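PDB 6EUG: beta-glucanase from Bacteroides thetaiotaomicron, which probably hydrolyses glycosidic bonds of arabinogalactan, the chain here being its family 43 beta-1,3-galactosidase part with a sugar-like imidazole bound. Local coordinates for residues A[69-74]-A[93-98]; A[108-113]-A[126-131]; A[137-142]-A[211-216]. All blocks are in the same frame, centred on the assembly; numbering follows the deposited sequence.

Interaction 1: residues A[69-74]-A[93-98]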
loop_
_atom_site.group_PDB
_atom_site.type_symbol
_atom_site.label_atom_id
_atom_site.label_comp_id
_atom_site.label_asym_id
_atom_site.label_seq_id
_atom_site.Cartn_x
_atom_site.Cartn_y
_atom_site.Cartn_z
ATOM N N PHE A 69 15.899 1.805 -11.205
ATOM C CA PHE A 69 14.711 1.596 -10.337
ATOM C C PHE A 69 13.361 1.399 -11.010
ATOM O O PHE A 69 12.463 0.780 -10.416
ATOM C CB PHE A 69 14.600 2.729 -9.276
ATOM C CG PHE A 69 14.374 4.120 -9.851
ATOM C CD1 PHE A 69 15.439 4.879 -10.315
ATOM C CD2 PHE A 69 13.105 4.681 -9.861
ATOM C CE1 PHE A 69 15.229 6.150 -10.838
ATOM C CE2 PHE A 69 12.890 5.958 -10.356
ATOM C CZ PHE A 69 13.943 6.679 -10.857
ATOM N N VAL A 70 13.173 1.942 -12.202
ATOM C CA VAL A 70 11.873 1.786 -12.899
ATOM C C VAL A 70 11.748 0.374 -13.510
ATOM O O VAL A 70 12.685 -0.115 -14.107
ATOM C CB VAL A 70 11.686 2.876 -13.992
ATOM C CG1 VAL A 70 10.361 2.695 -14.741
ATOM C CG2 VAL A 70 11.786 4.267 -13.386
ATOM N N THR A 71 10.585 -0.275 -13.329
ATOM C CA THR A 71 10.386 -1.600 -13.891
ATOM C C THR A 71 10.603 -1.616 -15.399
ATOM O O THR A 71 10.195 -0.669 -16.131
ATOM C CB THR A 71 8.989 -2.199 -13.530
ATOM O OG1 THR A 71 8.944 -3.607 -13.874
ATOM C CG2 THR A 71 7.851 -1.461 -14.234
ATOM N N GLU A 72 11.187 -2.720 -15.856
ATOM C CA GLU A 72 11.229 -3.081 -17.267
ATOM C C GLU A 72 10.003 -3.901 -17.749
ATOM O O GLU A 72 9.834 -4.117 -18.984
ATOM C CB GLU A 72 12.525 -3.860 -17.576
ATOM C CG GLU A 72 13.817 -3.056 -17.499
ATOM C CD GLU A 72 14.182 -2.289 -18.760
ATOM O OE1 GLU A 72 14.943 -1.304 -18.661
ATOM O OE2 GLU A 72 13.738 -2.655 -19.869
ATOM N N LYS A 73 9.185 -4.409 -16.802
ATOM C CA LYS A 73 8.206 -5.446 -17.101
ATOM C C LYS A 73 6.787 -5.235 -16.584
ATOM O O LYS A 73 5.840 -5.551 -17.319
ATOM C CB LYS A 73 8.688 -6.813 -16.574
ATOM C CG LYS A 73 10.023 -7.271 -17.145
ATOM C CD LYS A 73 9.962 -7.692 -18.604
ATOM C CE LYS A 73 11.377 -7.917 -19.150
ATOM N NZ LYS A 73 11.286 -8.301 -20.582
ATOM N N GLY A 74 6.636 -4.705 -15.355
ATOM C CA GLY A 74 5.304 -4.565 -14.705
ATOM C C GLY A 74 5.193 -5.292 -13.371
ATOM O O GLY A 74 6.121 -5.216 -12.516
ATOM N N LEU A 93 0.378 -8.126 -14.753
ATOM C CA LEU A 93 0.014 -6.859 -15.455
ATOM C C LEU A 93 1.282 -6.306 -16.082
ATOM O O LEU A 93 2.178 -5.809 -15.384
ATOM C CB LEU A 93 -0.586 -5.791 -14.539
ATOM C CG LEU A 93 -1.001 -4.460 -15.231
ATOM C CD1 LEU A 93 -2.176 -4.607 -16.192
ATOM C CD2 LEU A 93 -1.358 -3.427 -14.164
ATOM N N ALA A 94 1.342 -6.416 -17.409
ATOM C CA ALA A 94 2.505 -5.980 -18.188
ATOM C C ALA A 94 2.460 -4.497 -18.576
ATOM O O ALA A 94 1.390 -3.949 -18.891
ATOM C CB ALA A 94 2.570 -6.811 -19.463
ATOM N N VAL A 95 3.635 -3.868 -18.664
ATOM C CA VAL A 95 3.718 -2.560 -19.321
ATOM C C VAL A 95 3.245 -2.698 -20.764
ATOM O O VAL A 95 3.427 -3.740 -21.379
ATOM C CB VAL A 95 5.149 -1.956 -19.287
ATOM C CG1 VAL A 95 5.559 -1.598 -17.855
ATOM C CG2 VAL A 95 6.196 -2.877 -19.885
ATOM N N SER A 96 2.676 -1.623 -21.308
ATOM C CA SER A 96 2.097 -1.592 -22.674
ATOM C C SER A 96 3.143 -1.263 -23.753
ATOM O O SER A 96 4.068 -0.467 -23.525
ATOM C CB SER A 96 0.990 -0.532 -22.721
ATOM O OG SER A 96 0.346 -0.471 -23.983
ATOM N N GLU A 97 2.958 -1.854 -24.937
ATOM C CA GLU A 97 3.768 -1.519 -26.105
ATOM C C GLU A 97 3.133 -0.366 -26.944
ATOM O O GLU A 97 3.659 -0.011 -27.988
ATOM C CB GLU A 97 3.976 -2.774 -26.986
ATOM C CG GLU A 97 4.663 -3.945 -26.266
ATOM C CD GLU A 97 4.743 -5.223 -27.082
ATOM O OE1 GLU A 97 5.119 -5.128 -28.261
ATOM O OE2 GLU A 97 4.484 -6.326 -26.533
ATOM N N GLU A 98 2.002 0.180 -26.520
ATOM C CA GLU A 98 1.338 1.283 -27.244
ATOM C C GLU A 98 1.869 2.677 -26.868
ATOM O O GLU A 98 1.833 3.071 -25.679
ATOM C CB GLU A 98 -0.161 1.207 -26.968
ATOM C CG GLU A 98 -0.773 -0.110 -27.405
ATOM C CD GLU A 98 -2.282 -0.052 -27.502
ATOM O OE1 GLU A 98 -2.818 -0.564 -28.523
ATOM O OE2 GLU A 98 -2.927 0.513 -26.574
#
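Lys-73 and Gly-74 meet Leu-93, Ala-94 and Val-95 in a short antiparallel pairing, where strand 74-80 begins and strand 87-94 ends in the first blade of the five-bladed beta-propeller. Gly-74 and Ala-94 form a non-hydrogen-bonded pair with a CA-CA distance of 4.7 Å, and just past it Val-95 N donates to Lys-73 O over 3.1 Å. The donor stands 43° above the plane of that carbonyl. Thr-71 shapes the approach to the strand: its OG1 accepts from Lys-73 N (3.0 Å) as an ST turn and from Gly-74 N (3.0 Å) as an ST motif, while the hydroxyl also bonds to His-63 O. Gly-74 then enters the strand with a positive phi (121°), and its CA makes a CA-H...O contact with Leu-93 O, 3.4 Å away. Glu-72 turns off the other way into a salt bridge with Lys-105. Packing falls mainly to Val-95, whose two methyls meet different parts of the turn. With chi1 at -67°, CG1 lies beside its own backbone N and comes within 4.3 Å of Thr-71 CG2, whereas CG2 faces the carbonyl oxygens of the turn, 3.7 Å from Lys-73 O.

Interaction 2: residues A[108-113]-A[126-131]. With GIM (glucoimidazole), chain B.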
loop_
_atom_site.group_PDB
_atom_site.type_symbol
_atom_site.label_atom_id
_atom_site.label_comp_id
_atom_site.label_asym_id
_atom_site.label_seq_id
_atom_site.Cartn_x
_atom_site.Cartn_y
_atom_site.Cartn_z
ATOM N N ILE A 108 6.197 4.194 -14.046
ATOM C CA ILE A 108 6.470 3.587 -12.730
ATOM C C ILE A 108 5.194 2.876 -12.249
ATOM O O ILE A 108 4.114 3.469 -12.287
ATOM C CB ILE A 108 6.895 4.684 -11.721
ATOM C CG1 ILE A 108 8.300 5.218 -12.069
ATOM C CG2 ILE A 108 6.825 4.245 -10.274
ATOM C CD1 ILE A 108 8.617 6.516 -11.354
ATOM N N MET A 109 5.342 1.625 -11.826
ATOM C CA MET A 109 4.261 0.811 -11.290
ATOM C C MET A 109 4.731 0.268 -9.939
ATOM O O MET A 109 5.670 -0.540 -9.894
ATOM C CB MET A 109 3.988 -0.338 -12.261
ATOM C CG MET A 109 3.446 0.108 -13.615
ATOM S SD MET A 109 3.343 -1.329 -14.675
ATOM C CE MET A 109 1.701 -1.229 -15.371
ATOM N N GLU A 110 4.094 0.732 -8.849
ATOM C CA GLU A 110 4.467 0.378 -7.460
ATOM C C GLU A 110 3.303 -0.086 -6.571
ATOM O O GLU A 110 2.132 0.263 -6.795
ATOM C CB GLU A 110 5.193 1.542 -6.761
ATOM C CG GLU A 110 6.550 1.843 -7.384
ATOM C CD GLU A 110 7.311 3.011 -6.768
ATOM O OE1 GLU A 110 6.794 3.689 -5.833
ATOM O OE2 GLU A 110 8.447 3.288 -7.265
ATOM N N ARG A 111 3.664 -0.926 -5.607
ATOM C CA ARG A 111 2.790 -1.325 -4.516
ATOM C C ARG A 111 1.452 -1.904 -4.968
ATOM O O ARG A 111 0.402 -1.571 -4.426
ATOM C CB ARG A 111 2.662 -0.187 -3.481
ATOM C CG ARG A 111 3.965 0.133 -2.762
ATOM C CD ARG A 111 3.841 1.095 -1.570
ATOM N NE ARG A 111 5.171 1.376 -1.016
ATOM C CZ ARG A 111 5.853 0.577 -0.184
ATOM N NH1 ARG A 111 5.324 -0.525 0.318
ATOM N NH2 ARG A 111 7.092 0.912 0.214
ATOM N N PRO A 112 1.492 -2.874 -5.915
ATOM C CA PRO A 112 0.238 -3.478 -6.339
ATOM C C PRO A 112 -0.490 -4.252 -5.245
ATOM O O PRO A 112 0.160 -4.862 -4.374
ATOM C CB PRO A 112 0.691 -4.470 -7.421
ATOM C CG PRO A 112 2.056 -4.908 -6.928
ATOM C CD PRO A 112 2.662 -3.632 -6.393
ATOM N N LYS A 113 -1.807 -4.281 -5.331
ATOM C CA LYS A 113 -2.661 -5.096 -4.456
ATOM C C LYS A 113 -3.811 -5.660 -5.276
ATOM O O LYS A 113 -4.323 -4.996 -6.162
ATOM C CB LYS A 113 -3.221 -4.291 -3.269
ATOM C CG LYS A 113 -2.153 -3.521 -2.455
ATOM C CD LYS A 113 -1.304 -4.477 -1.620
ATOM C CE LYS A 113 -0.160 -3.757 -0.935
ATOM N NZ LYS A 113 0.887 -3.266 -1.924
ATOM N N TRP A 126 -5.300 -2.826 -7.932
ATOM C CA TRP A 126 -5.007 -1.401 -7.864
ATOM C C TRP A 126 -3.508 -1.254 -7.639
ATOM O O TRP A 126 -2.874 -2.117 -7.004
ATOM C CB TRP A 126 -5.789 -0.705 -6.721
ATOM C CG TRP A 126 -7.282 -0.477 -7.032
ATOM C CD1 TRP A 126 -8.291 -1.364 -6.862
ATOM C CD2 TRP A 126 -7.894 0.732 -7.520
ATOM N NE1 TRP A 126 -9.485 -0.806 -7.219
ATOM C CE2 TRP A 126 -9.286 0.494 -7.589
ATOM C CE3 TRP A 126 -7.410 1.992 -7.877
ATOM C CZ2 TRP A 126 -10.193 1.450 -8.062
ATOM C CZ3 TRP A 126 -8.308 2.952 -8.330
ATOM C CH2 TRP A 126 -9.696 2.669 -8.413
ATOM N N LEU A 127 -2.939 -0.174 -8.166
ATOM C CA LEU A 127 -1.505 0.096 -8.000
ATOM C C LEU A 127 -1.216 1.598 -8.082
ATOM O O LEU A 127 -2.037 2.353 -8.599
ATOM C CB LEU A 127 -0.705 -0.710 -9.027
ATOM C CG LEU A 127 -1.024 -0.359 -10.482
ATOM C CD1 LEU A 127 0.253 -0.314 -11.291
ATOM C CD2 LEU A 127 -2.022 -1.310 -11.131
ATOM N N HIS A 128 -0.034 2.006 -7.599
ATOM C CA HIS A 128 0.503 3.366 -7.750
ATOM C C HIS A 128 1.146 3.487 -9.119
ATOM O O HIS A 128 2.017 2.720 -9.438
ATOM C CB HIS A 128 1.527 3.590 -6.618
ATOM C CG HIS A 128 2.301 4.884 -6.682
ATOM N ND1 HIS A 128 3.449 5.078 -5.935
ATOM C CD2 HIS A 128 2.105 6.034 -7.380
ATOM C CE1 HIS A 128 3.940 6.277 -6.201
ATOM N NE2 HIS A 128 3.141 6.881 -7.066
ATOM N N LEU A 129 0.655 4.441 -9.929
ATOM C CA LEU A 129 1.180 4.731 -11.258
ATOM C C LEU A 129 1.764 6.147 -11.335
ATOM O O LEU A 129 1.137 7.097 -10.875
ATOM C CB LEU A 129 0.062 4.612 -12.315
ATOM C CG LEU A 129 0.449 4.911 -13.783
ATOM C CD1 LEU A 129 1.427 3.878 -14.333
ATOM C CD2 LEU A 129 -0.799 4.948 -14.650
ATOM N N GLU A 130 2.954 6.282 -11.948
ATOM C CA GLU A 130 3.471 7.555 -12.405
ATOM C C GLU A 130 3.750 7.432 -13.919
ATOM O O GLU A 130 4.383 6.465 -14.389
ATOM C CB GLU A 130 4.750 7.963 -11.659
ATOM C CG GLU A 130 4.643 8.024 -10.128
ATOM C CD GLU A 130 3.855 9.189 -9.556
ATOM O OE1 GLU A 130 3.564 10.155 -10.303
ATOM O OE2 GLU A 130 3.569 9.173 -8.320
ATOM N N LEU A 131 3.228 8.405 -14.668
ATOM C CA LEU A 131 3.320 8.413 -16.118
ATOM C C LEU A 131 4.774 8.552 -16.591
ATOM O O LEU A 131 5.591 9.214 -15.943
ATOM C CB LEU A 131 2.453 9.530 -16.709
ATOM C CG LEU A 131 0.949 9.538 -16.397
ATOM C CD1 LEU A 131 0.268 10.797 -16.937
ATOM C CD2 LEU A 131 0.276 8.297 -16.956
HETATM C C1 GIM B . 9.072 5.475 -1.065
HETATM C C2 GIM B . 7.984 4.488 -1.246
HETATM N N10 GIM B . 10.131 5.644 -1.876
HETATM C C3 GIM B . 8.418 3.422 -2.269
HETATM C C4 GIM B . 9.092 4.125 -3.485
HETATM C C5 GIM B . 10.412 4.787 -3.061
HETATM C C6 GIM B . 11.074 5.582 -4.186
HETATM C C7 GIM B . 10.248 7.140 -0.245
HETATM C C8 GIM B . 10.881 6.661 -1.374
HETATM N N1 GIM B . 9.134 6.394 -0.069
HETATM O O3 GIM B . 7.282 2.678 -2.738
HETATM O O2 GIM B . 7.554 4.032 0.064
HETATM O O4 GIM B . 8.240 5.101 -4.137
HETATM O O6 GIM B . 10.303 6.738 -4.501
HETATM O O HOH W 1 4.562 3.405 -3.997
#
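Glu-110 OE1, at the end of a chain extended beyond CG, takes the shortest bond to the glucoimidazole: GIM O4 donates to it over 2.6 Å, and GIM O3 over a longer 3.3 Å. A water also donates to OE1 and links it to His-128, lying in the plane of the ring at its edge, 2.8 Å from ND1; it is hydrogen-bonded to GIM O3 as well. The other ring nitrogen is held too: His-128 NE2 donates to Glu-130 OE2 over 2.6 Å at 168°, meeting the anti side of the carboxylate 24° out of its plane. With CG anti to the backbone N (chi1 174°) and beside the carbonyl carbon, the ring lies near Glu-110, ND1 being 3.6 Å from OE1. Glu-110 OE2 is hydrogen-bonded to Tyr-136 OH.

Arg-111 approaches the sugar from another direction, NH2 donating to GIM O2 over 3.2 Å and NE weakly to GIM O3. Beneath these groups Glu-110 and His-128 are a hydrogen-bonded antiparallel pair in the hairpin of strands 108-117 and 122-130, the inner two strands of a propeller blade. Arg-111 sits in a beta bulge, where the register slips by one before Lys-113 pairs with Trp-126. Lys-113 folds NZ back onto Pro-112 O. Farther out, Ile-108 CB packs on Glu-130 CB at 3.9 Å, and on the other face Met-109 CB meets Leu-127 CD1 at the same separation.

The chain from Glu-130 through His-128 and the water to Glu-110 is a second shell that would steady OE1. Adjacent residues thus read neighbouring sugar hydroxyls with opposite chemistry, Glu-110 accepting from O3 and O4 and Arg-111 donating to O2 and, weakly, to O3.

Interaction 3: residues A[137-142]-A[211-216]. With GIM (glucoimidazole), chain B.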
loop_
_atom_site.group_PDB
_atom_site.type_symbol
_atom_site.label_atom_id
_atom_site.label_comp_id
_atom_site.label_asym_id
_atom_site.label_seq_id
_atom_site.Cartn_x
_atom_site.Cartn_y
_atom_site.Cartn_z
ATOM N N GLY A 137 5.566 13.232 -10.230
ATOM C CA GLY A 137 4.567 14.293 -10.325
ATOM C C GLY A 137 3.099 13.876 -10.383
ATOM O O GLY A 137 2.306 14.364 -9.598
ATOM N N PRO A 138 2.721 12.995 -11.335
ATOM C CA PRO A 138 1.292 12.695 -11.509
ATOM C C PRO A 138 0.514 12.145 -10.295
ATOM O O PRO A 138 -0.674 12.422 -10.166
ATOM C CB PRO A 138 1.280 11.717 -12.703
ATOM C CG PRO A 138 2.504 12.098 -13.480
ATOM C CD PRO A 138 3.533 12.478 -12.448
ATOM N N ALA A 139 1.161 11.312 -9.461
ATOM C CA ALA A 139 0.592 10.784 -8.230
ATOM C C ALA A 139 -0.772 10.151 -8.438
ATOM O O ALA A 139 -1.767 10.589 -7.835
ATOM C CB ALA A 139 0.554 11.877 -7.144
ATOM N N ARG A 140 -0.812 9.123 -9.302
ATOM C CA ARG A 140 -2.060 8.448 -9.657
ATOM C C ARG A 140 -2.226 7.036 -9.046
ATOM O O ARG A 140 -1.236 6.353 -8.666
ATOM C CB ARG A 140 -2.166 8.303 -11.172
ATOM C CG ARG A 140 -2.258 9.605 -11.975
ATOM C CD ARG A 140 -2.519 9.326 -13.455
ATOM N NE ARG A 140 -2.748 10.566 -14.201
ATOM C CZ ARG A 140 -3.252 10.639 -15.425
ATOM N NH1 ARG A 140 -3.650 9.553 -16.075
ATOM N NH2 ARG A 140 -3.369 11.822 -16.012
ATOM N N ALA A 141 -3.497 6.629 -8.937
ATOM C CA ALA A 141 -3.839 5.227 -8.747
ATOM C C ALA A 141 -4.383 4.689 -10.058
ATOM O O ALA A 141 -5.120 5.378 -10.753
ATOM C CB ALA A 141 -4.859 5.033 -7.640
ATOM N N ALA A 142 -4.025 3.457 -10.358
ATOM C CA ALA A 142 -4.544 2.741 -11.547
ATOM C C ALA A 142 -5.314 1.475 -11.164
ATOM O O ALA A 142 -4.987 0.849 -10.166
ATOM C CB ALA A 142 -3.402 2.390 -12.464
ATOM N N MET A 211 -4.116 13.418 -4.526
ATOM C CA MET A 211 -2.922 12.675 -4.903
ATOM C C MET A 211 -2.908 11.308 -4.253
ATOM O O MET A 211 -3.418 11.146 -3.163
ATOM C CB MET A 211 -1.647 13.436 -4.504
ATOM C CG MET A 211 -1.456 14.781 -5.222
ATOM S SD MET A 211 -0.105 15.773 -4.574
ATOM C CE MET A 211 1.325 14.790 -5.043
ATOM N N SER A 212 -2.369 10.318 -4.973
ATOM C CA SER A 212 -2.222 8.939 -4.445
ATOM C C SER A 212 -0.873 8.401 -4.814
ATOM O O SER A 212 -0.592 8.274 -6.009
ATOM C CB SER A 212 -3.342 8.025 -5.040
ATOM O OG SER A 212 -3.325 6.711 -4.480
ATOM N N ARG A 213 -0.026 8.112 -3.806
ATOM C CA ARG A 213 1.264 7.477 -4.012
ATOM C C ARG A 213 1.284 6.085 -3.337
ATOM O O ARG A 213 0.592 5.186 -3.835
ATOM C CB ARG A 213 2.448 8.419 -3.677
ATOM C CG ARG A 213 2.510 9.650 -4.570
ATOM C CD ARG A 213 3.961 10.091 -4.779
ATOM N NE ARG A 213 4.139 11.329 -5.550
ATOM C CZ ARG A 213 4.259 12.550 -5.022
ATOM N NH1 ARG A 213 4.144 12.756 -3.702
ATOM N NH2 ARG A 213 4.460 13.596 -5.826
ATOM N N ASP A 214 2.000 5.892 -2.228
ATOM C CA ASP A 214 1.951 4.610 -1.533
ATOM C C ASP A 214 0.472 4.304 -1.163
ATOM O O ASP A 214 -0.292 5.224 -0.802
ATOM C CB ASP A 214 2.773 4.598 -0.235
ATOM C CG ASP A 214 4.274 4.579 -0.449
ATOM O OD1 ASP A 214 4.799 4.575 -1.591
ATOM O OD2 ASP A 214 4.968 4.510 0.596
ATOM N N MET A 215 0.082 3.039 -1.335
ATOM C CA MET A 215 -1.326 2.610 -1.166
ATOM C C MET A 215 -1.510 1.146 -0.791
ATOM O O MET A 215 -0.614 0.308 -0.954
ATOM C CB MET A 215 -2.121 2.903 -2.458
ATOM C CG MET A 215 -1.580 2.272 -3.746
ATOM S SD MET A 215 -2.782 1.628 -4.938
ATOM C CE MET A 215 -3.257 0.127 -4.054
ATOM N N THR A 216 -2.724 0.848 -0.289
ATOM C CA THR A 216 -3.180 -0.491 -0.137
ATOM C C THR A 216 -4.702 -0.563 -0.297
ATOM O O THR A 216 -5.362 0.457 -0.592
ATOM C CB THR A 216 -2.682 -1.115 1.170
ATOM O OG1 THR A 216 -2.858 -2.541 1.132
ATOM C CG2 THR A 216 -3.388 -0.518 2.419
HETATM C C1 GIM B . 9.072 5.475 -1.065
HETATM C C2 GIM B . 7.984 4.488 -1.246
HETATM N N10 GIM B . 10.131 5.644 -1.876
HETATM C C3 GIM B . 8.418 3.422 -2.269
HETATM C C4 GIM B . 9.092 4.125 -3.485
HETATM C C5 GIM B . 10.412 4.787 -3.061
HETATM C C6 GIM B . 11.074 5.582 -4.186
HETATM C C7 GIM B . 10.248 7.140 -0.245
HETATM C C8 GIM B . 10.881 6.661 -1.374
HETATM N N1 GIM B . 9.134 6.394 -0.069
HETATM O O3 GIM B . 7.282 2.678 -2.738
HETATM O O2 GIM B . 7.554 4.032 0.064
HETATM O O4 GIM B . 8.240 5.101 -4.137
HETATM O O6 GIM B . 10.303 6.738 -4.501
HETATM O O HOH W 2 -1.347 5.321 -5.780
#
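Ala-139 and Ser-212 supply the direct backbone bond of the contact, Ser-212 N donating to Ala-139 O over 2.9 Å from a position 49° above the carbonyl plane, with Ala-139 itself in the left-handed region (phi 51°) just before strand 140-146 begins. A water continues the link: it donates to Arg-140 O and to Arg-213 O, and accepts from Ser-212 OG over 2.7 Å. One water so ties a strand of one blade to the loop that leads into the next, and fixes the rotation of the serine hydroxyl, whose OG is anti to the backbone N (chi1 -175°). From the flank, Ala-141 CB leans on the same OG at 3.9 Å.

The methyl of Ala-139 meets two long side chains roughly at right angles: Met-211, bent at its last torsion, curls CE back to 3.7 Å from Ala-139 CB, and Arg-213 passes with CG at 3.9 Å from that methyl and lays one face of its guanidinium over it. That guanidinium is anchored beyond the segments, NH2 on Tyr-136 O and NH1 on Asn-234 OD1, so its flat group is held in place against the alanine. Arg-140 points the other way, to Ser-158.

Beyond Arg-213 the loop delivers Asp-214 to the ligand: OD2 accepts from GIM O2 over 2.7 Å and also from Ala-264 N, while OD1 has a long, weak ion pair with Arg-111.

This is an inter-blade junction of the five-bladed beta-propeller of family 43 glycoside hydrolases, in which the residue just ahead of innermost strand 215-219 turns into the central sugar pocket.

Two of the three contacts reach the ligand and the third stands outside them. Interactions 2 and 3 have centres about 7 Å apart, and segments 126-131 and 137-142 share a sheet; Glu-130 OE1 probably accepts from Ala-139 N over 2.8 Å, so the carboxylate holding His-128 also fixes the turn of interaction 3. Glu-110 and Arg-111 come to the ligand from one blade and Asp-214 from the next, with Gln-320 bonding to it from elsewhere. Interaction 1, its centre about 11 Å from that of interaction 2 and about 17 Å from that of interaction 3, joins by packing: Leu-93 CD2 lies 3.8 Å from Leu-127 CD2. Its Thr-71 side chain remains about 12 Å from the ligand.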